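Haloacid dehalogenase-like hydrolase (Bacteroides thetaiotaomicron, PDB 2RBK) probably acts as a magnesium-dependent phosphatase of the haloacid dehalogenase superfamily, holding a vanadium oxyanion beside the metal in its active site. Local coordinates at residues T12-E17 against N51-L56; S83-E88 against I148-F153; F106-N111 against S143-I148. All coordinates share one frame; numbering follows the deposited sequence.

Interaction 1. Residues T12-E17 against N51-L56; sequences TLVSFE and NNLSEL
The amide nitrogen ND2 of Asn52 rests against the branched end of Val14, 3.9 Å from Val14 CG2 and about equally far, 4.2 Å, from CB and CG1. The backbone oxygen of Asn52 joins it, with Asn52 O 3.7 Å from Val14 CG2, so one methyl is met by two polar atoms of a single residue. The first torsion of Asn52 (chi1 60°) sets CG between its own backbone N and carbonyl carbon. The two side chains approach at a slant, and their meeting is plain van der Waals contact.

A leucine cluster extends the contact. Leu13 CD1 lies 4.1 Å from Leu56 CD1, and the same methyl is 4.3 Å from Leu53 CD2. Leu53 CD2 also lies 4.3 Å from Val14 CG2, which links the cluster to the asparagine. Leucine and valine suit these buried places because branched methyls pack against one another and bring no polar atom that would need a partner. Leu53 takes the N-cap position of helix 54-58, yet its apolar side chain is spent on this packing. Helix 23-34 and strand 38-42 add Leu29 beside Leu56 and Ile41 beside both Leu13 and Leu53.

Segment 12-17 begins at Thr12, which fits the last position of the DxDx(T/V) pattern of this superfamily; Asp8 and Asp10 of that pattern bind the magnesium ion together with Asp211. Thr12 OG1 hydrogen-bonds to Asp8 OD1, while the side chain of Asn52 touches Asp10, which places the contact next to the metal site. Since no hydrogen bond joins the two segments, the link between them rests on shape and exclusion of water.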
loop_
_atom_site.group_PDB
_atom_site.type_symbol
_atom_site.label_atom_id
_atom_site.label_comp_id
_atom_site.label_asym_id
_atom_site.label_seq_id
_atom_site.Cartn_x
_atom_site.Cartn_y
_atom_site.Cartn_z
ATOM N N THR A 12 6.363 6.955 -3.719
ATOM C CA THR A 12 5.428 8.094 -3.811
ATOM C C THR A 12 5.785 9.131 -2.748
ATOM O O THR A 12 6.095 10.284 -3.099
ATOM C CB THR A 12 3.987 7.562 -3.703
ATOM O OG1 THR A 12 3.735 6.689 -4.800
ATOM C CG2 THR A 12 2.992 8.751 -3.749
ATOM N N LEU A 13 5.787 8.734 -1.483
ATOM C CA LEU A 13 6.356 9.542 -0.407
ATOM C C LEU A 13 7.831 9.236 -0.174
ATOM O O LEU A 13 8.599 10.157 -0.023
ATOM C CB LEU A 13 5.587 9.322 0.925
ATOM C CG LEU A 13 4.155 9.839 0.907
ATOM C CD1 LEU A 13 3.464 9.379 2.209
ATOM C CD2 LEU A 13 4.095 11.338 0.781
ATOM N N VAL A 14 8.195 7.968 -0.112
ATOM C CA VAL A 14 9.557 7.513 0.210
ATOM C C VAL A 14 10.233 7.015 -1.042
ATOM O O VAL A 14 9.749 6.111 -1.716
ATOM C CB VAL A 14 9.510 6.406 1.291
ATOM C CG1 VAL A 14 10.965 5.910 1.601
ATOM C CG2 VAL A 14 8.865 6.856 2.537
ATOM N N SER A 15 11.397 7.617 -1.354
ATOM C CA SER A 15 12.166 7.246 -2.510
ATOM C C SER A 15 12.761 5.858 -2.405
ATOM O O SER A 15 13.386 5.548 -1.389
ATOM C CB SER A 15 13.291 8.260 -2.647
ATOM O OG SER A 15 14.204 7.844 -3.655
ATOM N N PHE A 16 12.687 5.048 -3.448
ATOM C CA PHE A 16 13.343 3.754 -3.469
ATOM C C PHE A 16 14.846 3.947 -3.588
ATOM O O PHE A 16 15.613 3.075 -3.190
ATOM C CB PHE A 16 12.862 2.905 -4.638
ATOM C CG PHE A 16 11.539 2.252 -4.442
ATOM C CD1 PHE A 16 11.366 1.228 -3.553
ATOM C CD2 PHE A 16 10.397 2.649 -5.168
ATOM C CE1 PHE A 16 10.126 0.591 -3.396
ATOM C CE2 PHE A 16 9.235 1.983 -4.978
ATOM C CZ PHE A 16 9.016 0.969 -4.109
ATOM N N GLU A 17 15.261 5.054 -4.175
ATOM C CA GLU A 17 16.710 5.268 -4.425
ATOM C C GLU A 17 17.403 5.797 -3.186
ATOM O O GLU A 17 18.528 5.356 -2.899
ATOM C CB GLU A 17 16.821 6.094 -5.713
ATOM C CG GLU A 17 16.277 5.413 -6.979
ATOM C CD GLU A 17 14.794 5.416 -7.262
ATOM O OE1 GLU A 17 13.967 6.266 -6.813
ATOM O OE2 GLU A 17 14.385 4.464 -7.994
ATOM N N ASN A 51 7.706 1.722 8.958
ATOM C CA ASN A 51 8.849 2.164 9.755
ATOM C C ASN A 51 9.542 3.333 9.066
ATOM O O ASN A 51 10.640 3.693 9.483
ATOM C CB ASN A 51 9.842 1.013 9.998
ATOM C CG ASN A 51 10.596 0.639 8.726
ATOM O OD1 ASN A 51 10.176 0.914 7.607
ATOM N ND2 ASN A 51 11.751 -0.027 8.857
ATOM N N ASN A 52 8.916 3.929 8.054
ATOM C CA ASN A 52 9.604 4.891 7.156
ATOM C C ASN A 52 8.882 6.214 7.074
ATOM O O ASN A 52 9.216 7.035 6.230
ATOM C CB ASN A 52 9.825 4.214 5.802
ATOM C CG ASN A 52 8.559 3.764 5.107
ATOM O OD1 ASN A 52 7.454 3.841 5.703
ATOM N ND2 ASN A 52 8.742 3.226 3.906
ATOM N N LEU A 53 7.906 6.486 7.992
ATOM C CA LEU A 53 7.128 7.671 7.983
ATOM C C LEU A 53 7.337 8.572 9.186
ATOM O O LEU A 53 6.573 9.513 9.411
ATOM C CB LEU A 53 5.619 7.417 7.835
ATOM C CG LEU A 53 5.187 6.738 6.554
ATOM C CD1 LEU A 53 3.650 6.635 6.596
ATOM C CD2 LEU A 53 5.664 7.508 5.345
ATOM N N SER A 54 8.383 8.346 10.016
ATOM C CA SER A 54 8.522 9.111 11.252
ATOM C C SER A 54 8.568 10.604 11.038
ATOM O O SER A 54 8.086 11.335 11.862
ATOM C CB SER A 54 9.729 8.646 12.061
ATOM O OG SER A 54 10.930 8.864 11.389
ATOM N N GLU A 55 9.134 11.064 9.942
ATOM C CA GLU A 55 9.140 12.509 9.744
ATOM C C GLU A 55 7.743 13.128 9.695
ATOM O O GLU A 55 7.451 14.213 10.251
ATOM C CB GLU A 55 9.930 12.872 8.491
ATOM C CG GLU A 55 11.381 12.459 8.624
ATOM C CD GLU A 55 12.030 12.224 7.297
ATOM O OE1 GLU A 55 11.430 11.511 6.472
ATOM O OE2 GLU A 55 13.125 12.686 7.059
ATOM N N LEU A 56 6.848 12.436 9.051
ATOM C CA LEU A 56 5.480 12.907 8.937
ATOM C C LEU A 56 4.704 12.684 10.251
ATOM O O LEU A 56 3.913 13.527 10.656
ATOM C CB LEU A 56 4.735 12.245 7.773
ATOM C CG LEU A 56 5.354 12.441 6.402
ATOM C CD1 LEU A 56 4.578 11.692 5.351
ATOM C CD2 LEU A 56 5.449 13.938 6.086
#

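Interaction 2. Residues S83-E88 against I148-F153; sequences SAIPQE and IQMTPF
Where the chain leaves the strands of the large sheet and turns into helix 87-100, Ile85 packs against the start of strand 149-152. Its tip does most of the touching: Ile85 CD1 lies 3.8 Å from Ile148 O, 3.9 Å from Met150 N and 4.0 Å from Met150 CG. Because CD1 is anti along the chain (chi2 169°), the unbranched arm reaches out to the strand backbone, and Met150, bent at chi3, brings CE to 4.1 Å from Ile85 CD1. Flexible methionine fits well against such a tip. The receiving strand belongs to the small antiparallel sheet with 104-107 and 112-115, and it carries a classic beta bulge, in which Ile148 and Gln149 both face Val107. Gln149 of the bulge points away from segment 83-88, its NE2 bonded to Gly44 O on the side of the vanadium ligand. Although Ile148 points away overall, its CG1 and CG2 each lie 3.4 Å from Ser83 O. A water links the Ser83 hydroxyl to the backbone of Ile148, donating to Ser83 OG at 2.8 Å and to Ile148 O at 2.7 Å; Ser83 OG is also hydrogen-bonded to Asp186 OD2.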
loop_
_atom_site.group_PDB
_atom_site.type_symbol
_atom_site.label_atom_id
_atom_site.label_comp_id
_atom_site.label_asym_id
_atom_site.label_seq_id
_atom_site.Cartn_x
_atom_site.Cartn_y
_atom_site.Cartn_z
ATOM N N SER A 83 -10.792 -6.660 7.110
ATOM C CA SER A 83 -11.257 -7.847 6.447
ATOM C C SER A 83 -10.304 -9.004 6.723
ATOM O O SER A 83 -9.244 -8.818 7.282
ATOM C CB SER A 83 -11.382 -7.646 4.911
ATOM O OG SER A 83 -10.106 -7.439 4.363
ATOM N N ALA A 84 -10.704 -10.184 6.295
ATOM C CA ALA A 84 -9.880 -11.373 6.426
ATOM C C ALA A 84 -10.119 -12.234 5.184
ATOM O O ALA A 84 -11.200 -12.260 4.597
ATOM C CB ALA A 84 -10.185 -12.138 7.670
ATOM N N ILE A 85 -9.091 -12.989 4.798
ATOM C CA ILE A 85 -9.128 -13.845 3.634
ATOM C C ILE A 85 -9.847 -15.138 3.935
ATOM O O ILE A 85 -9.595 -15.748 4.984
ATOM C CB ILE A 85 -7.670 -14.091 3.163
ATOM C CG1 ILE A 85 -6.998 -12.791 2.746
ATOM C CG2 ILE A 85 -7.642 -15.098 2.038
ATOM C CD1 ILE A 85 -5.527 -12.922 2.522
ATOM N N PRO A 86 -10.693 -15.629 3.051
ATOM C CA PRO A 86 -11.295 -16.958 3.226
ATOM C C PRO A 86 -10.220 -18.017 3.551
ATOM O O PRO A 86 -9.196 -18.089 2.880
ATOM C CB PRO A 86 -11.941 -17.228 1.868
ATOM C CG PRO A 86 -12.361 -15.855 1.415
ATOM C CD PRO A 86 -11.176 -14.999 1.825
ATOM N N GLN A 87 -10.515 -18.830 4.543
ATOM C CA GLN A 87 -9.468 -19.739 5.007
ATOM C C GLN A 87 -9.063 -20.716 3.907
ATOM O O GLN A 87 -7.882 -21.104 3.834
ATOM C CB GLN A 87 -9.914 -20.513 6.215
ATOM C CG GLN A 87 -8.659 -20.955 7.014
ATOM C CD GLN A 87 -7.974 -19.791 7.642
ATOM O OE1 GLN A 87 -8.631 -18.782 7.984
ATOM N NE2 GLN A 87 -6.674 -19.829 7.826
ATOM N N GLU A 88 -9.968 -21.149 3.046
ATOM C CA GLU A 88 -9.564 -22.059 1.979
ATOM C C GLU A 88 -8.491 -21.435 1.112
ATOM O O GLU A 88 -7.612 -22.146 0.570
ATOM C CB GLU A 88 -10.776 -22.416 1.130
ATOM C CG GLU A 88 -11.697 -23.429 1.627
ATOM C CD GLU A 88 -12.798 -23.901 0.748
ATOM O OE1 GLU A 88 -12.871 -23.528 -0.449
ATOM O OE2 GLU A 88 -13.675 -24.634 1.265
ATOM N N ILE A 148 -5.220 -11.346 7.243
ATOM C CA ILE A 148 -5.723 -10.144 6.576
ATOM C C ILE A 148 -5.057 -9.924 5.249
ATOM O O ILE A 148 -5.707 -9.526 4.243
ATOM C CB ILE A 148 -5.549 -8.919 7.470
ATOM C CG1 ILE A 148 -6.222 -9.172 8.835
ATOM C CG2 ILE A 148 -6.065 -7.679 6.790
ATOM C CD1 ILE A 148 -6.249 -8.008 9.758
ATOM N N GLN A 149 -3.761 -10.217 5.119
ATOM C CA GLN A 149 -3.030 -10.069 3.880
ATOM C C GLN A 149 -1.948 -11.156 3.811
ATOM O O GLN A 149 -1.312 -11.462 4.802
ATOM C CB GLN A 149 -2.375 -8.680 3.747
ATOM C CG GLN A 149 -1.626 -8.489 2.427
ATOM C CD GLN A 149 -1.259 -7.030 2.243
ATOM O OE1 GLN A 149 -2.099 -6.274 1.694
ATOM N NE2 GLN A 149 -0.107 -6.582 2.700
ATOM N N MET A 150 -1.771 -11.719 2.606
ATOM C CA MET A 150 -0.632 -12.582 2.326
ATOM C C MET A 150 0.216 -11.956 1.265
ATOM O O MET A 150 -0.317 -11.368 0.320
ATOM C CB MET A 150 -1.079 -13.935 1.812
ATOM C CG MET A 150 -1.976 -14.717 2.587
ATOM S SD MET A 150 -2.594 -16.188 1.839
ATOM C CE MET A 150 -3.663 -15.908 0.509
ATOM N N THR A 151 1.509 -12.117 1.375
ATOM C CA THR A 151 2.470 -11.556 0.408
ATOM C C THR A 151 3.382 -12.663 -0.097
ATOM O O THR A 151 4.470 -12.883 0.496
ATOM C CB THR A 151 3.183 -10.377 1.049
ATOM O OG1 THR A 151 2.185 -9.406 1.419
ATOM C CG2 THR A 151 4.144 -9.770 0.057
ATOM N N PRO A 152 2.944 -13.384 -1.108
ATOM C CA PRO A 152 3.789 -14.409 -1.723
ATOM C C PRO A 152 4.821 -13.809 -2.658
ATOM O O PRO A 152 4.571 -12.868 -3.400
ATOM C CB PRO A 152 2.763 -15.263 -2.540
ATOM C CG PRO A 152 1.721 -14.251 -2.893
ATOM C CD PRO A 152 1.570 -13.390 -1.682
ATOM N N PHE A 153 6.043 -14.401 -2.621
ATOM C CA PHE A 153 7.139 -13.963 -3.464
ATOM C C PHE A 153 7.063 -14.799 -4.740
ATOM O O PHE A 153 7.832 -15.733 -4.995
ATOM C CB PHE A 153 8.480 -14.121 -2.723
ATOM C CG PHE A 153 8.675 -13.020 -1.728
ATOM C CD1 PHE A 153 7.884 -13.040 -0.576
ATOM C CD2 PHE A 153 9.535 -11.939 -1.850
ATOM C CE1 PHE A 153 8.012 -12.047 0.363
ATOM C CE2 PHE A 153 9.678 -10.933 -0.901
ATOM C CZ PHE A 153 8.855 -10.975 0.220
HETATM O O HOH W 1 -8.304 -9.387 3.421
#

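Interaction 3. Residues F106-N111 against S143-I148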
loop_
_atom_site.group_PDB
_atom_site.type_symbol
_atom_site.label_atom_id
_atom_site.label_comp_id
_atom_site.label_asym_id
_atom_site.label_seq_id
_atom_site.Cartn_x
_atom_site.Cartn_y
_atom_site.Cartn_z
ATOM N N PHE A 106 2.576 -13.749 5.979
ATOM C CA PHE A 106 1.184 -13.842 6.436
ATOM C C PHE A 106 0.959 -12.808 7.495
ATOM O O PHE A 106 1.653 -12.838 8.535
ATOM C CB PHE A 106 0.854 -15.251 6.952
ATOM C CG PHE A 106 0.922 -16.327 5.896
ATOM C CD1 PHE A 106 2.134 -16.915 5.556
ATOM C CD2 PHE A 106 -0.211 -16.742 5.220
ATOM C CE1 PHE A 106 2.189 -17.859 4.583
ATOM C CE2 PHE A 106 -0.146 -17.722 4.275
ATOM C CZ PHE A 106 1.077 -18.282 3.928
ATOM N N VAL A 107 0.032 -11.896 7.293
ATOM C CA VAL A 107 -0.193 -10.791 8.181
ATOM C C VAL A 107 -1.547 -10.960 8.881
ATOM O O VAL A 107 -2.581 -11.078 8.208
ATOM C CB VAL A 107 -0.171 -9.415 7.451
ATOM C CG1 VAL A 107 -0.114 -8.346 8.518
ATOM C CG2 VAL A 107 0.941 -9.316 6.461
ATOM N N GLU A 108 -1.524 -10.957 10.195
ATOM C CA GLU A 108 -2.693 -10.961 11.057
ATOM C C GLU A 108 -2.880 -9.545 11.580
ATOM O O GLU A 108 -2.063 -8.664 11.369
ATOM C CB GLU A 108 -2.490 -11.922 12.207
ATOM C CG GLU A 108 -2.267 -13.368 11.771
ATOM C CD GLU A 108 -1.735 -14.171 12.930
ATOM O OE1 GLU A 108 -2.449 -14.665 13.796
ATOM O OE2 GLU A 108 -0.495 -14.271 13.014
ATOM N N GLU A 109 -3.992 -9.308 12.303
ATOM C CA GLU A 109 -4.230 -7.968 12.816
ATOM C C GLU A 109 -3.078 -7.456 13.688
ATOM O O GLU A 109 -2.710 -6.298 13.559
ATOM C CB GLU A 109 -5.542 -7.979 13.606
ATOM C CG GLU A 109 -5.911 -6.585 14.037
ATOM C CD GLU A 109 -7.232 -6.342 14.700
ATOM O OE1 GLU A 109 -7.848 -7.308 15.177
ATOM O OE2 GLU A 109 -7.687 -5.146 14.739
ATOM N N HIS A 110 -2.594 -8.349 14.553
ATOM C CA HIS A 110 -1.562 -7.973 15.517
ATOM C C HIS A 110 -0.349 -8.878 15.514
ATOM O O HIS A 110 0.435 -8.899 16.489
ATOM C CB HIS A 110 -2.139 -7.940 16.949
ATOM C CG HIS A 110 -3.268 -7.025 17.139
ATOM N ND1 HIS A 110 -3.157 -5.655 16.941
ATOM C CD2 HIS A 110 -4.537 -7.311 17.525
ATOM C CE1 HIS A 110 -4.361 -5.110 17.205
ATOM N NE2 HIS A 110 -5.201 -6.083 17.550
ATOM N N ASN A 111 -0.064 -9.550 14.404
ATOM C CA ASN A 111 1.182 -10.319 14.229
ATOM C C ASN A 111 1.506 -10.358 12.761
ATOM O O ASN A 111 0.617 -10.207 11.913
ATOM C CB ASN A 111 1.137 -11.735 14.765
ATOM C CG ASN A 111 1.067 -11.789 16.263
ATOM O OD1 ASN A 111 2.100 -11.637 16.913
ATOM N ND2 ASN A 111 -0.101 -12.054 16.765
ATOM N N SER A 143 -1.042 -21.479 7.825
ATOM C CA SER A 143 -2.237 -21.835 7.075
ATOM C C SER A 143 -3.468 -21.839 7.976
ATOM O O SER A 143 -4.576 -21.848 7.414
ATOM C CB SER A 143 -1.862 -23.197 6.462
ATOM O OG SER A 143 -2.183 -24.245 7.362
ATOM N N ASN A 144 -3.289 -21.809 9.275
ATOM C CA ASN A 144 -4.391 -21.840 10.214
ATOM C C ASN A 144 -4.737 -20.505 10.850
ATOM O O ASN A 144 -5.670 -20.457 11.683
ATOM C CB ASN A 144 -4.108 -22.871 11.350
ATOM C CG ASN A 144 -4.091 -24.267 10.704
ATOM O OD1 ASN A 144 -5.001 -24.526 9.877
ATOM N ND2 ASN A 144 -3.133 -25.065 11.129
ATOM N N LYS A 145 -4.054 -19.446 10.553
ATOM C CA LYS A 145 -4.214 -18.114 11.097
ATOM C C LYS A 145 -5.379 -17.396 10.427
ATOM O O LYS A 145 -5.709 -17.657 9.296
ATOM C CB LYS A 145 -2.928 -17.293 10.839
ATOM C CG LYS A 145 -1.679 -17.842 11.620
ATOM C CD LYS A 145 -0.456 -17.000 11.297
ATOM C CE LYS A 145 0.748 -17.385 12.150
ATOM N NZ LYS A 145 0.667 -16.703 13.470
ATOM N N GLU A 146 -5.912 -16.434 11.138
ATOM C CA GLU A 146 -6.845 -15.485 10.565
ATOM C C GLU A 146 -6.010 -14.389 9.852
ATOM O O GLU A 146 -5.432 -13.519 10.517
ATOM C CB GLU A 146 -7.760 -15.022 11.681
ATOM C CG GLU A 146 -8.429 -16.163 12.436
ATOM C CD GLU A 146 -9.254 -17.216 11.728
ATOM O OE1 GLU A 146 -10.064 -16.788 10.865
ATOM O OE2 GLU A 146 -9.205 -18.468 11.981
ATOM N N VAL A 147 -5.947 -14.468 8.566
ATOM C CA VAL A 147 -5.011 -13.690 7.792
ATOM C C VAL A 147 -5.736 -12.540 7.078
ATOM O O VAL A 147 -6.722 -12.775 6.360
ATOM C CB VAL A 147 -4.261 -14.591 6.814
ATOM C CG1 VAL A 147 -3.314 -13.804 5.934
ATOM C CG2 VAL A 147 -3.496 -15.672 7.568
ATOM N N ILE A 148 -5.220 -11.346 7.243
ATOM C CA ILE A 148 -5.723 -10.144 6.576
ATOM C C ILE A 148 -5.057 -9.924 5.249
ATOM O O ILE A 148 -5.707 -9.526 4.243
ATOM C CB ILE A 148 -5.549 -8.919 7.470
ATOM C CG1 ILE A 148 -6.222 -9.172 8.835
ATOM C CG2 ILE A 148 -6.065 -7.679 6.790
ATOM C CD1 ILE A 148 -6.249 -8.008 9.758
HETATM O O HOH W 2 -4.903 -15.722 13.733
HETATM O O HOH W 3 -6.052 -11.357 12.187
#
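A salt bridge and a backbone hydrogen bond together join strand 104-107 and the residues that follow it to the loop that leads from helix 139-143 into strand 149-152. In one of the two conformers modelled for Lys145, its NZ donates to Glu108 OE2 at 2.7 Å, coming from above the carboxylate, 41° out of its plane. The two side chains cross at about a right angle, and the lysine chain stays straight until its last torsion (chi4 -83°), which swings NZ onto the oxygen. Lysine suits this partly exposed place because its long aliphatic chain lies against Glu108 before its charged end reaches the carboxylate.

The other carboxylate oxygen is tied in by water: one water donates to Glu108 OE1 and accepts from Glu146 N. A second water accepts from Glu109 N and donates to Glu146 O. An alanine in place of Glu108 would probably leave the Lys145 ammonium without this partner and the first water without its carboxylate acceptor.

The backbone bond runs from Ile148 N to Val107 O and is 2.8 Å long. Val107 O also receives a CA-H...O contact from Val147 CA at 3.6 Å. Val147 CG2 sits at the edge of the Phe106 ring, 4.2 Å from CD2, and Ile148 CD1 lies 3.6 Å from Glu109 N.

Helix 87-100 backs the apolar part, its Val90 touching Val147 and its Ala94 touching Phe106. Helix 139-143 adds Phe139 and Ala142 around the same ring, and Cys115 of strand 112-115 meets it too.

In the fold
From the N terminus, interaction 1 comes first: it closes a loop of 33 residues within the large sheet and its helices, drawing the turn after strand 4-7 against the start of helix 54-58. It is finished before the chain enters the other two, whose centres lie about 26 and 25 Å away. Interaction 2 then opens at 83-88 and closes at 148-153, and the shorter loop of interaction 3, 106-111 to 143-148, lies wholly within its span. The two share Ile148, and the backbone bond from Ile85 N to Val147 O joins them directly. Together they tie helix 87-100, strand 104-107 and strand 149-152 into one unit.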